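Local coordinates for protein protelomerase (Agrobacterium tumefaciens, PDB 4F43) that generates and protects the covalently closed hairpin ends of a linear chromosome, this fragment containing the region of its telomere resolvase catalytic domain, at residues 121-127 with 249-254; 141-145 with 240-244. The protein carries 1 engineered substitution. All blocks are in the same frame, centred on the assembly; numbering follows the deposited sequence.

Contact 1 of 2, residues 121-127 with 249-254; sequences FENYRQV and FEDVWP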
loop_
_atom_site.group_PDB
_atom_site.type_symbol
_atom_site.label_atom_id
_atom_site.label_comp_id
_atom_site.label_asym_id
_atom_site.label_seq_id
_atom_site.Cartn_x
_atom_site.Cartn_y
_atom_site.Cartn_z
ATOM N N PHE A 121 -22.368 2.114 2.103
ATOM C CA PHE A 121 -21.894 2.890 0.964
ATOM C C PHE A 121 -23.046 3.167 0.006
ATOM O O PHE A 121 -23.154 2.544 -1.050
ATOM C CB PHE A 121 -20.779 2.132 0.242
ATOM C CG PHE A 121 -19.719 3.022 -0.339
ATOM C CD1 PHE A 121 -18.385 2.653 -0.282
ATOM C CD2 PHE A 121 -20.052 4.223 -0.942
ATOM C CE1 PHE A 121 -17.402 3.467 -0.815
ATOM C CE2 PHE A 121 -19.075 5.042 -1.480
ATOM C CZ PHE A 121 -17.749 4.664 -1.416
ATOM N N GLU A 122 -23.900 4.112 0.383
ATOM C CA GLU A 122 -25.137 4.375 -0.349
ATOM C C GLU A 122 -24.941 4.910 -1.767
ATOM O O GLU A 122 -25.588 4.444 -2.705
ATOM C CB GLU A 122 -26.048 5.301 0.461
ATOM C CG GLU A 122 -26.815 4.584 1.556
ATOM C CD GLU A 122 -26.940 5.407 2.822
ATOM O OE1 GLU A 122 -26.258 6.448 2.925
ATOM O OE2 GLU A 122 -27.718 5.008 3.713
ATOM N N ASN A 123 -24.051 5.883 -1.923
ATOM C CA ASN A 123 -23.836 6.512 -3.223
ATOM C C ASN A 123 -22.629 5.944 -3.964
ATOM O O ASN A 123 -21.879 6.686 -4.598
ATOM C CB ASN A 123 -23.674 8.024 -3.056
ATOM C CG ASN A 123 -24.797 8.648 -2.247
ATOM O OD1 ASN A 123 -25.964 8.289 -2.401
ATOM N ND2 ASN A 123 -24.446 9.586 -1.374
ATOM N N TYR A 124 -22.444 4.629 -3.891
ATOM C CA TYR A 124 -21.265 3.999 -4.482
ATOM C C TYR A 124 -21.312 3.962 -6.010
ATOM O O TYR A 124 -20.272 4.024 -6.670
ATOM C CB TYR A 124 -21.047 2.593 -3.909
ATOM C CG TYR A 124 -21.925 1.516 -4.506
ATOM C CD1 TYR A 124 -21.455 0.701 -5.529
ATOM C CD2 TYR A 124 -23.216 1.303 -4.041
ATOM C CE1 TYR A 124 -22.248 -0.287 -6.078
ATOM C CE2 TYR A 124 -24.017 0.316 -4.584
ATOM C CZ TYR A 124 -23.528 -0.476 -5.601
ATOM O OH TYR A 124 -24.320 -1.459 -6.144
ATOM N N ARG A 125 -22.517 3.861 -6.565
ATOM C CA ARG A 125 -22.697 3.861 -8.014
ATOM C C ARG A 125 -22.192 5.166 -8.617
ATOM O O ARG A 125 -21.577 5.180 -9.687
ATOM C CB ARG A 125 -24.170 3.656 -8.376
ATOM C CG ARG A 125 -24.736 2.303 -7.975
ATOM C CD ARG A 125 -26.204 2.190 -8.352
ATOM N NE ARG A 125 -26.728 0.847 -8.121
ATOM C CZ ARG A 125 -26.705 -0.128 -9.024
ATOM N NH1 ARG A 125 -26.181 0.090 -10.223
ATOM N NH2 ARG A 125 -27.204 -1.321 -8.728
ATOM N N GLN A 126 -22.454 6.262 -7.913
ATOM C CA GLN A 126 -22.011 7.579 -8.344
ATOM C C GLN A 126 -20.490 7.657 -8.344
ATOM O O GLN A 126 -19.894 8.240 -9.244
ATOM C CB GLN A 126 -22.593 8.664 -7.438
ATOM C CG GLN A 126 -24.102 8.597 -7.292
ATOM C CD GLN A 126 -24.676 9.819 -6.607
ATOM O OE1 GLN A 126 -24.212 10.940 -6.819
ATOM N NE2 GLN A 126 -25.689 9.611 -5.773
ATOM N N VAL A 127 -19.869 7.060 -7.332
ATOM C CA VAL A 127 -18.414 7.031 -7.231
ATOM C C VAL A 127 -17.808 6.223 -8.377
ATOM O O VAL A 127 -16.841 6.654 -9.014
ATOM C CB VAL A 127 -17.956 6.428 -5.886
ATOM C CG1 VAL A 127 -16.443 6.269 -5.856
ATOM C CG2 VAL A 127 -18.431 7.289 -4.726
ATOM N N PHE A 249 -14.830 13.046 -4.543
ATOM C CA PHE A 249 -15.987 12.424 -3.913
ATOM C C PHE A 249 -16.362 13.145 -2.621
ATOM O O PHE A 249 -16.515 12.520 -1.573
ATOM C CB PHE A 249 -15.700 10.949 -3.626
ATOM C CG PHE A 249 -14.841 10.287 -4.666
ATOM C CD1 PHE A 249 -15.398 9.793 -5.833
ATOM C CD2 PHE A 249 -13.473 10.159 -4.476
ATOM C CE1 PHE A 249 -14.608 9.184 -6.790
ATOM C CE2 PHE A 249 -12.678 9.551 -5.429
ATOM C CZ PHE A 249 -13.246 9.063 -6.587
ATOM N N GLU A 250 -16.514 14.462 -2.710
ATOM C CA GLU A 250 -16.777 15.301 -1.545
ATOM C C GLU A 250 -18.119 15.010 -0.874
ATOM O O GLU A 250 -18.173 14.723 0.322
ATOM C CB GLU A 250 -16.705 16.779 -1.933
ATOM C CG GLU A 250 -17.189 17.725 -0.848
ATOM C CD GLU A 250 -16.074 18.573 -0.273
ATOM O OE1 GLU A 250 -15.113 18.874 -1.012
ATOM O OE2 GLU A 250 -16.158 18.934 0.920
ATOM N N ASP A 251 -19.197 15.087 -1.648
ATOM C CA ASP A 251 -20.542 14.969 -1.094
ATOM C C ASP A 251 -21.246 13.663 -1.455
ATOM O O ASP A 251 -22.452 13.531 -1.254
ATOM C CB ASP A 251 -21.402 16.162 -1.522
ATOM C CG ASP A 251 -21.012 17.446 -0.815
ATOM O OD1 ASP A 251 -20.862 17.421 0.424
ATOM O OD2 ASP A 251 -20.846 18.477 -1.500
ATOM N N VAL A 252 -20.496 12.699 -1.980
ATOM C CA VAL A 252 -21.076 11.410 -2.348
ATOM C C VAL A 252 -20.502 10.270 -1.512
ATOM O O VAL A 252 -21.000 9.145 -1.551
ATOM C CB VAL A 252 -20.875 11.098 -3.843
ATOM C CG1 VAL A 252 -21.503 12.186 -4.699
ATOM C CG2 VAL A 252 -19.397 10.947 -4.161
ATOM N N TRP A 253 -19.453 10.570 -0.754
ATOM C CA TRP A 253 -18.818 9.581 0.105
ATOM C C TRP A 253 -19.561 9.513 1.435
ATOM O O TRP A 253 -20.042 10.536 1.924
ATOM C CB TRP A 253 -17.349 9.952 0.333
ATOM C CG TRP A 253 -16.485 8.805 0.764
ATOM C CD1 TRP A 253 -16.250 8.389 2.045
ATOM C CD2 TRP A 253 -15.734 7.930 -0.085
ATOM N NE1 TRP A 253 -15.403 7.307 2.043
ATOM C CE2 TRP A 253 -15.072 7.005 0.748
ATOM C CE3 TRP A 253 -15.558 7.837 -1.469
ATOM C CZ2 TRP A 253 -14.248 6.003 0.243
ATOM C CZ3 TRP A 253 -14.739 6.840 -1.968
ATOM C CH2 TRP A 253 -14.095 5.938 -1.114
ATOM N N PRO A 254 -19.673 8.303 2.012
ATOM C CA PRO A 254 -20.306 8.072 3.315
ATOM C C PRO A 254 -19.872 9.078 4.378
ATOM O O PRO A 254 -18.685 9.380 4.503
ATOM C CB PRO A 254 -19.817 6.673 3.682
ATOM C CG PRO A 254 -19.713 5.983 2.368
ATOM C CD PRO A 254 -19.286 7.034 1.368
#
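The ring of F121 sets its edge against the indole of W253 and at the same time offers one face to the ring of P254. In the first pairing, CZ of F121 comes down over the six-membered ring of W253, 3.8 Å from CZ3, with the two planes at 66° and the ring centres 4.9 Å apart: an edge-to-face pair in which the phenylalanine supplies the edge. In the second, CD of P254 stands over the F121 face, 3.9 Å from its centroid and 30° off the ring normal, a CH-pi contact joined by CG at the rim. One aromatic ring is thus held both at its edge and on a face by consecutive residues.

Further along, V127 divides its two methyls. CG1, anti to the backbone N (chi1 174°), lies 3.6 Å from CE1 of F249, the two side chains crossing at about a right angle; CG2 meets CG2 of V252 at 3.8 Å. The other methyl of V252, CG1, lies 3.7 Å from the amide oxygen OE1 of Q126, nearer the surface. Between these apolar groups N123, at the N-cap position of helix 124-134, brings CB to 3.3 Å from the carbonyl O of V252, while its ND2 gives that oxygen a weak hydrogen bond of 3.5 Å.

Helix 263-276 touches the buried side through L267 on F121 and L264 on V127, and W253 NE1 is hydrogen-bonded to E257. The contact joins the turn leading into helix 124-134 to the loop after helix 230-248, within the catalytic domain. With one weak polar bond beside so many ring and methyl contacts, its cohesion probably comes chiefly from van der Waals and aromatic interactions.

Contact 2 of 2, residues 141-145 with 240-244; sequences LMIGI and LLRDT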
loop_
_atom_site.group_PDB
_atom_site.type_symbol
_atom_site.label_atom_id
_atom_site.label_comp_id
_atom_site.label_asym_id
_atom_site.label_seq_id
_atom_site.Cartn_x
_atom_site.Cartn_y
_atom_site.Cartn_z
ATOM N N LEU A 141 -3.180 12.002 -13.518
ATOM C CA LEU A 141 -3.578 11.798 -12.131
ATOM C C LEU A 141 -5.008 11.272 -12.059
ATOM O O LEU A 141 -5.286 10.283 -11.375
ATOM C CB LEU A 141 -3.463 13.105 -11.347
ATOM C CG LEU A 141 -3.777 13.037 -9.851
ATOM C CD1 LEU A 141 -2.701 12.255 -9.116
ATOM C CD2 LEU A 141 -3.925 14.433 -9.266
ATOM N N MET A 142 -5.907 11.942 -12.775
ATOM C CA MET A 142 -7.312 11.554 -12.820
ATOM C C MET A 142 -7.479 10.146 -13.379
ATOM O O MET A 142 -8.223 9.335 -12.824
ATOM C CB MET A 142 -8.117 12.547 -13.661
ATOM C CG MET A 142 -8.143 13.963 -13.108
ATOM S SD MET A 142 -8.841 14.053 -11.450
ATOM C CE MET A 142 -8.944 15.825 -11.222
ATOM N N ILE A 143 -6.785 9.866 -14.479
ATOM C CA ILE A 143 -6.787 8.537 -15.078
ATOM C C ILE A 143 -6.319 7.505 -14.060
ATOM O O ILE A 143 -6.849 6.395 -13.996
ATOM C CB ILE A 143 -5.871 8.473 -16.316
ATOM C CG1 ILE A 143 -6.248 9.558 -17.324
ATOM C CG2 ILE A 143 -5.938 7.097 -16.963
ATOM C CD1 ILE A 143 -5.417 9.527 -18.586
ATOM N N GLY A 144 -5.330 7.886 -13.258
ATOM C CA GLY A 144 -4.835 7.033 -12.195
ATOM C C GLY A 144 -5.901 6.730 -11.159
ATOM O O GLY A 144 -6.098 5.575 -10.787
ATOM N N ILE A 145 -6.590 7.772 -10.701
ATOM C CA ILE A 145 -7.674 7.621 -9.733
ATOM C C ILE A 145 -8.763 6.690 -10.256
ATOM O O ILE A 145 -9.173 5.745 -9.575
ATOM C CB ILE A 145 -8.320 8.977 -9.404
ATOM C CG1 ILE A 145 -7.265 9.967 -8.915
ATOM C CG2 ILE A 145 -9.423 8.806 -8.369
ATOM C CD1 ILE A 145 -7.713 11.403 -8.987
ATOM N N LEU A 240 -0.973 15.566 -3.378
ATOM C CA LEU A 240 -1.790 15.974 -4.517
ATOM C C LEU A 240 -2.923 14.979 -4.752
ATOM O O LEU A 240 -4.082 15.365 -4.931
ATOM C CB LEU A 240 -0.927 16.098 -5.773
ATOM C CG LEU A 240 -1.617 16.620 -7.034
ATOM C CD1 LEU A 240 -2.143 18.028 -6.810
ATOM C CD2 LEU A 240 -0.665 16.584 -8.221
ATOM N N LEU A 241 -2.572 13.696 -4.749
ATOM C CA LEU A 241 -3.540 12.616 -4.892
ATOM C C LEU A 241 -4.557 12.685 -3.759
ATOM O O LEU A 241 -5.767 12.552 -3.975
ATOM C CB LEU A 241 -2.817 11.265 -4.866
ATOM C CG LEU A 241 -3.617 9.990 -5.141
ATOM C CD1 LEU A 241 -3.973 9.880 -6.614
ATOM C CD2 LEU A 241 -2.836 8.767 -4.688
ATOM N N ARG A 242 -4.048 12.911 -2.552
ATOM C CA ARG A 242 -4.879 13.005 -1.358
ATOM C C ARG A 242 -5.917 14.116 -1.463
ATOM O O ARG A 242 -7.089 13.899 -1.170
ATOM C CB ARG A 242 -4.010 13.216 -0.117
ATOM C CG ARG A 242 -4.789 13.551 1.142
ATOM C CD ARG A 242 -3.890 13.492 2.364
ATOM N NE ARG A 242 -4.545 14.023 3.556
ATOM C CZ ARG A 242 -4.354 15.251 4.026
ATOM N NH1 ARG A 242 -3.525 16.077 3.406
ATOM N NH2 ARG A 242 -4.990 15.652 5.119
ATOM N N ASP A 243 -5.488 15.301 -1.884
ATOM C CA ASP A 243 -6.403 16.437 -1.993
ATOM C C ASP A 243 -7.346 16.338 -3.190
ATOM O O ASP A 243 -8.467 16.850 -3.149
ATOM C CB ASP A 243 -5.634 17.759 -2.018
ATOM C CG ASP A 243 -5.487 18.367 -0.638
ATOM O OD1 ASP A 243 -4.516 18.021 0.068
ATOM O OD2 ASP A 243 -6.347 19.188 -0.255
ATOM N N THR A 244 -6.893 15.684 -4.254
ATOM C CA THR A 244 -7.751 15.461 -5.411
ATOM C C THR A 244 -8.870 14.485 -5.049
ATOM O O THR A 244 -10.024 14.679 -5.437
ATOM C CB THR A 244 -6.961 14.951 -6.626
ATOM O OG1 THR A 244 -5.885 15.853 -6.911
ATOM C CG2 THR A 244 -7.870 14.853 -7.841
#
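Segments 141-145 and 240-244, each part of a longer helix, run with their N-to-C directions 69° apart, their short axes approaching to 11.1 Å. The closest CA atoms, those of L141 and L241, are 7.3 Å apart, so the backbones keep their distance and side chains fill the interface.

L141 points into it and touches three residues of the other helix. With CG anti to the backbone N (chi1 -177°), its two methyls part company: CD1 meets CD1 of L241 at 3.7 Å, while CD2 approaches T244 tip to tip, 3.4 Å from OG1, and also lies 3.9 Å from CG of L240. T244 presents two different surfaces to the opposing helix. Its hydroxyl is turned back to its own backbone and donates to L240 O at 2.7 Å, from above the carbonyl plane, whereas T244 N reaches the same oxygen from the opposite face. Two bonds therefore grip that carbonyl, and the hydroxyl is satisfied although a leucine methyl sits against it.

The methyl CG2 of T244 is left to face I145 and M142. CD1 of I145 comes within 3.6 Å of it, and the methionine, bent at chi2 (-59°), brings its CE to 3.7 Å with SD alongside. I145 also meets L241, CG1 passing CD1 as the two side chains run in opposite directions.

R242 turns away from this interface toward the bound DNA, where NE forms a salt bridge with a phosphate and the side chain packs on a thymine base; helix 230-248 thus joins the protein interior to the nucleic acid. Beyond the two segments, L141 also touches T237 and I145 touches L248 of that helix. I143 packs on A212, R215 and L216 of helix 206-217, which places helix 140-151 between helices 206-217 and 230-248.

Contacts 1 and 2 illustrate how successive elements of one region can be matched in reverse order. The start of helix 124-134, with the turn before it, and helix 140-151, the next helix in the chain, supply the first partners; helix 230-248 supplies the second partner of contact 2, and the loop after it that of contact 1. Contact 2 therefore falls within the sequence span bracketed by contact 1. Their centres lie about 17 Å apart, and they meet where F249 CZ packs 4.2 Å from I145 CG2. Both lie in the telomere resolvase catalytic domain; the nearest atom of contact 1 is about 8 Å from the DNA, that of contact 2 about 3 Å.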